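PDB 1NI3: YchF GTP-binding protein from Schizosaccharomyces pombe, which hydrolyses ATP, and GTP less efficiently, with magnesium as cofactor, and negatively regulates the G2/M transition of the cell cycle. Local coordinates for residues A108-S111 with H112-A115; I146-D149 with E150-K154. One frame throughout, in Å; residues are numbered along the deposited sequence.

Contact 1 of 2, residues A108-S111 with H112-A115; sequences AFLS and HVRA
F109 and V113 meet one turn apart on the short helix 107-113. The apolar part is small. F109 CE2 lies 4.1 Å from V113 CG2, ring and branch meeting at a slant. The ring stands across from its own backbone N (chi1 -168°), while CG2 of V113, beside its own backbone N, is the branch that meets the ring. A looser touch joins L110 CD2 and V113 CG2 at 4.4 Å. F109 and V113 both continue onto V26 of strand 22-27 and onto I92 in a loop, whereas L110 packs on E150, L151 and K154 of helix 140-168. The F109 side chain comes within about 5 Å of that of K33, predicted to bind ATP.

Among the backbone bonds, F109 O takes two donors: V113 N at 3.3 Å and H112 N at 3.2 Å. R114 N to L110 O, 3.1 Å, is the straighter bond (N-H...O 158°), and R114 O goes on to R16 NH2.

On the polar side, S111 OG turns back to A108 O, 2.7 Å away on a lone pair of that carbonyl, while H112 N reaches the same oxygen only weakly. The hydroxyl also lies over one face of the H112 imidazole. R114 runs extended from CG to NE; its CG passes L110 O at 3.5 Å, and the guanidinium presents an edge to S111 CA.

The chemistry is thus divided: F109 and V113 face strand 22-27 and the I92 loop, L110 faces helix 140-168, S111 ties its hydroxyl into the backbone of its own helix, and F109 O is satisfied by two backbone N-H groups.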
ATOM      1  N   ALA A 108     -17.416   9.249   9.048  1.00 55.70           N
ATOM      2  CA  ALA A 108     -16.652   8.544  10.069  1.00 54.56           C
ATOM      3  C   ALA A 108     -15.666   7.588   9.407  1.00 53.85           C
ATOM      4  O   ALA A 108     -14.462   7.623   9.681  1.00 51.62           O
ATOM      5  CB  ALA A 108     -17.586   7.773  10.992  1.00 54.20           C
ATOM      6  N   PHE A 109     -16.202   6.727   8.543  1.00 53.33           N
ATOM      7  CA  PHE A 109     -15.406   5.753   7.809  1.00 49.67           C
ATOM      8  C   PHE A 109     -14.213   6.470   7.201  1.00 46.57           C
ATOM      9  O   PHE A 109     -13.075   6.042   7.339  1.00 47.37           O
ATOM     10  CB  PHE A 109     -16.242   5.123   6.697  1.00 49.73           C
ATOM     11  CG  PHE A 109     -15.600   3.926   6.073  1.00 51.30           C
ATOM     12  CD1 PHE A 109     -15.607   2.700   6.729  1.00 52.92           C
ATOM     13  CD2 PHE A 109     -14.955   4.026   4.847  1.00 52.38           C
ATOM     14  CE1 PHE A 109     -14.979   1.585   6.176  1.00 52.12           C
ATOM     15  CE2 PHE A 109     -14.324   2.920   4.288  1.00 53.10           C
ATOM     16  CZ  PHE A 109     -14.337   1.694   4.957  1.00 52.81           C
ATOM     17  N   LEU A 110     -14.487   7.571   6.524  1.00 41.68           N
ATOM     18  CA  LEU A 110     -13.422   8.338   5.933  1.00 38.59           C
ATOM     19  C   LEU A 110     -12.447   8.900   6.952  1.00 37.46           C
ATOM     20  O   LEU A 110     -11.245   8.894   6.718  1.00 40.64           O
ATOM     21  CB  LEU A 110     -13.983   9.468   5.078  1.00 36.11           C
ATOM     22  CG  LEU A 110     -14.634   9.031   3.770  1.00 35.98           C
ATOM     23  CD1 LEU A 110     -15.135  10.252   3.033  1.00 38.06           C
ATOM     24  CD2 LEU A 110     -13.628   8.276   2.921  1.00 37.30           C
ATOM     25  N   SER A 111     -12.937   9.383   8.087  1.00 36.97           N
ATOM     26  CA  SER A 111     -12.017   9.942   9.082  1.00 35.44           C
ATOM     27  C   SER A 111     -10.869   8.994   9.435  1.00 33.69           C
ATOM     28  O   SER A 111      -9.804   9.438   9.831  1.00 32.12           O
ATOM     29  CB  SER A 111     -12.767  10.383  10.357  1.00 33.29           C
ATOM     30  OG  SER A 111     -13.049   9.284  11.209  1.00 32.14           O
ATOM     31  N   HIS A 112     -11.095   7.695   9.267  1.00 37.20           N
ATOM     32  CA  HIS A 112     -10.090   6.664   9.552  1.00 39.82           C
ATOM     33  C   HIS A 112      -9.225   6.363   8.351  1.00 38.85           C
ATOM     34  O   HIS A 112      -8.058   5.997   8.474  1.00 40.05           O
ATOM     35  CB  HIS A 112     -10.760   5.369   9.990  1.00 43.07           C
ATOM     36  CG  HIS A 112     -11.191   5.378  11.417  1.00 46.50           C
ATOM     37  ND1 HIS A 112     -10.290   5.435  12.449  1.00 48.72           N
ATOM     38  CD2 HIS A 112     -12.425   5.385  11.975  1.00 44.90           C
ATOM     39  CE1 HIS A 112     -10.952   5.481  13.600  1.00 50.21           C
ATOM     40  NE2 HIS A 112     -12.241   5.453  13.333  1.00 49.97           N
ATOM     41  N   VAL A 113      -9.828   6.488   7.183  1.00 36.53           N
ATOM     42  CA  VAL A 113      -9.121   6.260   5.942  1.00 36.71           C
ATOM     43  C   VAL A 113      -7.982   7.270   5.841  1.00 40.47           C
ATOM     44  O   VAL A 113      -6.885   6.946   5.383  1.00 42.47           O
ATOM     45  CB  VAL A 113     -10.066   6.435   4.749  1.00 33.07           C
ATOM     46  CG1 VAL A 113      -9.268   6.570   3.462  1.00 31.09           C
ATOM     47  CG2 VAL A 113     -11.000   5.245   4.662  1.00 32.74           C
ATOM     48  N   ARG A 114      -8.247   8.492   6.292  1.00 41.72           N
ATOM     49  CA  ARG A 114      -7.254   9.557   6.253  1.00 44.56           C
ATOM     50  C   ARG A 114      -5.962   9.166   6.937  1.00 43.26           C
ATOM     51  O   ARG A 114      -4.896   9.640   6.576  1.00 45.73           O
ATOM     52  CB  ARG A 114      -7.809  10.829   6.924  1.00 47.14           C
ATOM     53  CG  ARG A 114      -8.975  11.479   6.204  1.00 52.61           C
ATOM     54  CD  ARG A 114      -9.625  12.586   7.028  1.00 54.60           C
ATOM     55  NE  ARG A 114     -10.746  13.207   6.320  1.00 57.33           N
ATOM     56  CZ  ARG A 114     -10.610  14.132   5.374  1.00 60.14           C
ATOM     57  NH1 ARG A 114      -9.400  14.556   5.023  1.00 60.13           N
ATOM     58  NH2 ARG A 114     -11.682  14.626   4.768  1.00 62.46           N
ATOM     59  N   ALA A 115      -6.060   8.296   7.926  1.00 41.69           N
ATOM     60  CA  ALA A 115      -4.873   7.906   8.664  1.00 43.16           C
ATOM     61  C   ALA A 115      -4.078   6.840   7.933  1.00 43.38           C
ATOM     62  O   ALA A 115      -3.084   6.322   8.442  1.00 47.61           O
ATOM     63  CB  ALA A 115      -5.267   7.400  10.042  1.00 45.16           C
TER

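Contact 2 of 2, residues I146-D149 with E150-K154; sequences IIVD and ELLIK
Four successive i to i+4 bonds carry helix 140-168 through this segment, from E150 N to I146 O (2.8 Å) to I153 N on D149 O (2.9 Å); the first three donors approach nearly end-on to their carbonyls, whereas I153 N is tilted 27° from the plane of its acceptor. Side chains pair up one turn apart on two faces. V148 and L152 run alongside each other, with V148 CG1 3.9 Å from L152 CD1, and L152 goes on to T223. I147 CG2 approaches the branching carbon CG of L151 at 4.3 Å, and I147 also packs on M28 and L105. With chi1 at -60°, L151 CG is set next to I147 O, which also puts it beside I147 CG2. L151 packs on L110 of helix 107-113 as well. Cut back to an alanine, L151 is likely to leave I147 CG2 and L110 without their apolar neighbour.

The helix belongs to the GTPase domain at this end and runs on into the long helical arm it forms with helix 179-199, as in other YchF proteins. E150 has CG across from its backbone N (chi1 166°) and an extended chain beyond, which carries the carboxylate off the helix to the backbone amides of L105 and G106: OE1 bonds to the first, OE2 to the second. Two amide donors would be expected to favour the ionised acid and to limit its rotation. K154 NZ bonds N107 OD1 in the same region, and D149 OD2 hydrogen-bonds back to S145 OG within its own helix.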
ATOM      1  N   ILE A 146     -19.709   5.860  -6.937  1.00 49.69           N
ATOM      2  CA  ILE A 146     -20.105   6.504  -5.683  1.00 50.79           C
ATOM      3  C   ILE A 146     -18.889   6.908  -4.854  1.00 51.16           C
ATOM      4  O   ILE A 146     -18.666   8.092  -4.578  1.00 50.61           O
ATOM      5  CB  ILE A 146     -20.971   5.558  -4.828  1.00 50.83           C
ATOM      6  CG1 ILE A 146     -22.331   5.364  -5.492  1.00 47.84           C
ATOM      7  CG2 ILE A 146     -21.124   6.113  -3.417  1.00 49.44           C
ATOM      8  CD1 ILE A 146     -23.119   4.225  -4.904  1.00 46.00           C
ATOM      9  N   ILE A 147     -18.115   5.904  -4.445  1.00 50.57           N
ATOM     10  CA  ILE A 147     -16.918   6.118  -3.639  1.00 49.46           C
ATOM     11  C   ILE A 147     -16.052   7.234  -4.216  1.00 48.88           C
ATOM     12  O   ILE A 147     -15.695   8.177  -3.508  1.00 49.03           O
ATOM     13  CB  ILE A 147     -16.114   4.792  -3.502  1.00 48.23           C
ATOM     14  CG1 ILE A 147     -17.007   3.732  -2.838  1.00 47.90           C
ATOM     15  CG2 ILE A 147     -14.880   4.995  -2.631  1.00 47.68           C
ATOM     16  CD1 ILE A 147     -16.359   2.382  -2.660  1.00 46.31           C
ATOM     17  N   VAL A 148     -15.736   7.156  -5.501  1.00 48.70           N
ATOM     18  CA  VAL A 148     -14.921   8.194  -6.114  1.00 47.96           C
ATOM     19  C   VAL A 148     -15.521   9.568  -5.835  1.00 48.31           C
ATOM     20  O   VAL A 148     -14.882  10.428  -5.226  1.00 47.29           O
ATOM     21  CB  VAL A 148     -14.854   8.036  -7.629  1.00 48.92           C
ATOM     22  CG1 VAL A 148     -13.736   8.892  -8.170  1.00 49.72           C
ATOM     23  CG2 VAL A 148     -14.670   6.582  -7.993  1.00 51.60           C
ATOM     24  N   ASP A 149     -16.755   9.764  -6.293  1.00 48.79           N
ATOM     25  CA  ASP A 149     -17.454  11.036  -6.128  1.00 48.06           C
ATOM     26  C   ASP A 149     -17.467  11.478  -4.678  1.00 44.74           C
ATOM     27  O   ASP A 149     -17.309  12.668  -4.383  1.00 44.53           O
ATOM     28  CB  ASP A 149     -18.875  10.920  -6.664  1.00 52.16           C
ATOM     29  CG  ASP A 149     -18.897  10.552  -8.119  1.00 57.72           C
ATOM     30  OD1 ASP A 149     -18.240  11.262  -8.918  1.00 60.19           O
ATOM     31  OD2 ASP A 149     -19.560   9.551  -8.467  1.00 61.39           O
ATOM     32  N   GLU A 150     -17.653  10.530  -3.768  1.00 39.31           N
ATOM     33  CA  GLU A 150     -17.642  10.881  -2.358  1.00 38.29           C
ATOM     34  C   GLU A 150     -16.249  11.418  -2.047  1.00 38.24           C
ATOM     35  O   GLU A 150     -16.117  12.498  -1.469  1.00 40.36           O
ATOM     36  CB  GLU A 150     -17.972   9.658  -1.485  1.00 36.68           C
ATOM     37  CG  GLU A 150     -17.657   9.847  -0.004  1.00 38.74           C
ATOM     38  CD  GLU A 150     -18.333   8.812   0.887  1.00 42.74           C
ATOM     39  OE1 GLU A 150     -18.546   7.674   0.417  1.00 42.06           O
ATOM     40  OE2 GLU A 150     -18.650   9.126   2.058  1.00 43.55           O
ATOM     41  N   LEU A 151     -15.208  10.695  -2.455  1.00 35.82           N
ATOM     42  CA  LEU A 151     -13.860  11.163  -2.166  1.00 37.06           C
ATOM     43  C   LEU A 151     -13.609  12.544  -2.766  1.00 39.16           C
ATOM     44  O   LEU A 151     -13.121  13.452  -2.087  1.00 37.88           O
ATOM     45  CB  LEU A 151     -12.806  10.162  -2.662  1.00 35.55           C
ATOM     46  CG  LEU A 151     -12.900   8.768  -2.036  1.00 33.96           C
ATOM     47  CD1 LEU A 151     -11.665   7.978  -2.392  1.00 29.39           C
ATOM     48  CD2 LEU A 151     -13.049   8.867  -0.522  1.00 34.31           C
ATOM     49  N   LEU A 152     -13.961  12.710  -4.034  1.00 41.19           N
ATOM     50  CA  LEU A 152     -13.772  13.992  -4.701  1.00 43.51           C
ATOM     51  C   LEU A 152     -14.461  15.122  -3.943  1.00 46.10           C
ATOM     52  O   LEU A 152     -13.860  16.180  -3.723  1.00 48.16           O
ATOM     53  CB  LEU A 152     -14.321  13.929  -6.112  1.00 41.20           C
ATOM     54  CG  LEU A 152     -13.451  13.028  -6.965  1.00 39.22           C
ATOM     55  CD1 LEU A 152     -14.118  12.801  -8.300  1.00 40.51           C
ATOM     56  CD2 LEU A 152     -12.070  13.662  -7.123  1.00 36.66           C
ATOM     57  N   ILE A 153     -15.710  14.911  -3.537  1.00 45.01           N
ATOM     58  CA  ILE A 153     -16.398  15.958  -2.809  1.00 46.07           C
ATOM     59  C   ILE A 153     -15.611  16.365  -1.579  1.00 45.26           C
ATOM     60  O   ILE A 153     -15.321  17.554  -1.387  1.00 43.93           O
ATOM     61  CB  ILE A 153     -17.798  15.519  -2.412  1.00 49.61           C
ATOM     62  CG1 ILE A 153     -18.609  15.213  -3.667  1.00 52.68           C
ATOM     63  CG2 ILE A 153     -18.502  16.644  -1.660  1.00 47.64           C
ATOM     64  CD1 ILE A 153     -18.755  16.430  -4.575  1.00 56.05           C
ATOM     65  N   LYS A 154     -15.263  15.393  -0.743  1.00 42.23           N
ATOM     66  CA  LYS A 154     -14.483  15.707   0.447  1.00 43.18           C
ATOM     67  C   LYS A 154     -13.281  16.592   0.121  1.00 42.60           C
ATOM     68  O   LYS A 154     -13.223  17.742   0.544  1.00 40.07           O
ATOM     69  CB  LYS A 154     -14.016  14.424   1.125  1.00 46.25           C
ATOM     70  CG  LYS A 154     -15.048  13.853   2.049  1.00 49.96           C
ATOM     71  CD  LYS A 154     -15.315  14.836   3.170  1.00 54.57           C
ATOM     72  CE  LYS A 154     -16.443  14.380   4.073  1.00 54.75           C
ATOM     73  NZ  LYS A 154     -16.554  15.291   5.243  1.00 58.59           N
TER

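Contact 1 closes before contact 2 opens along the chain, and strand 118-124 lies between them. Their centres are 13 Å apart on the same side of the chain's centre, both within the OBG-type G domain. L110 makes most of the junction: its CD2 lies 3.5 Å from L151 CD2, and its CD1 is 3.7 Å from K154 CG. R114 also packs on K154, NH2 to CD at 4.0 Å. Because F109 and V113 pack on V26, helix 107-113 is held between helix 140-168 and strand 22-27, the strand that leads into the predicted ATP-binding loop. Through it, the base of the helical arm is linked by packing to the nucleotide-binding core.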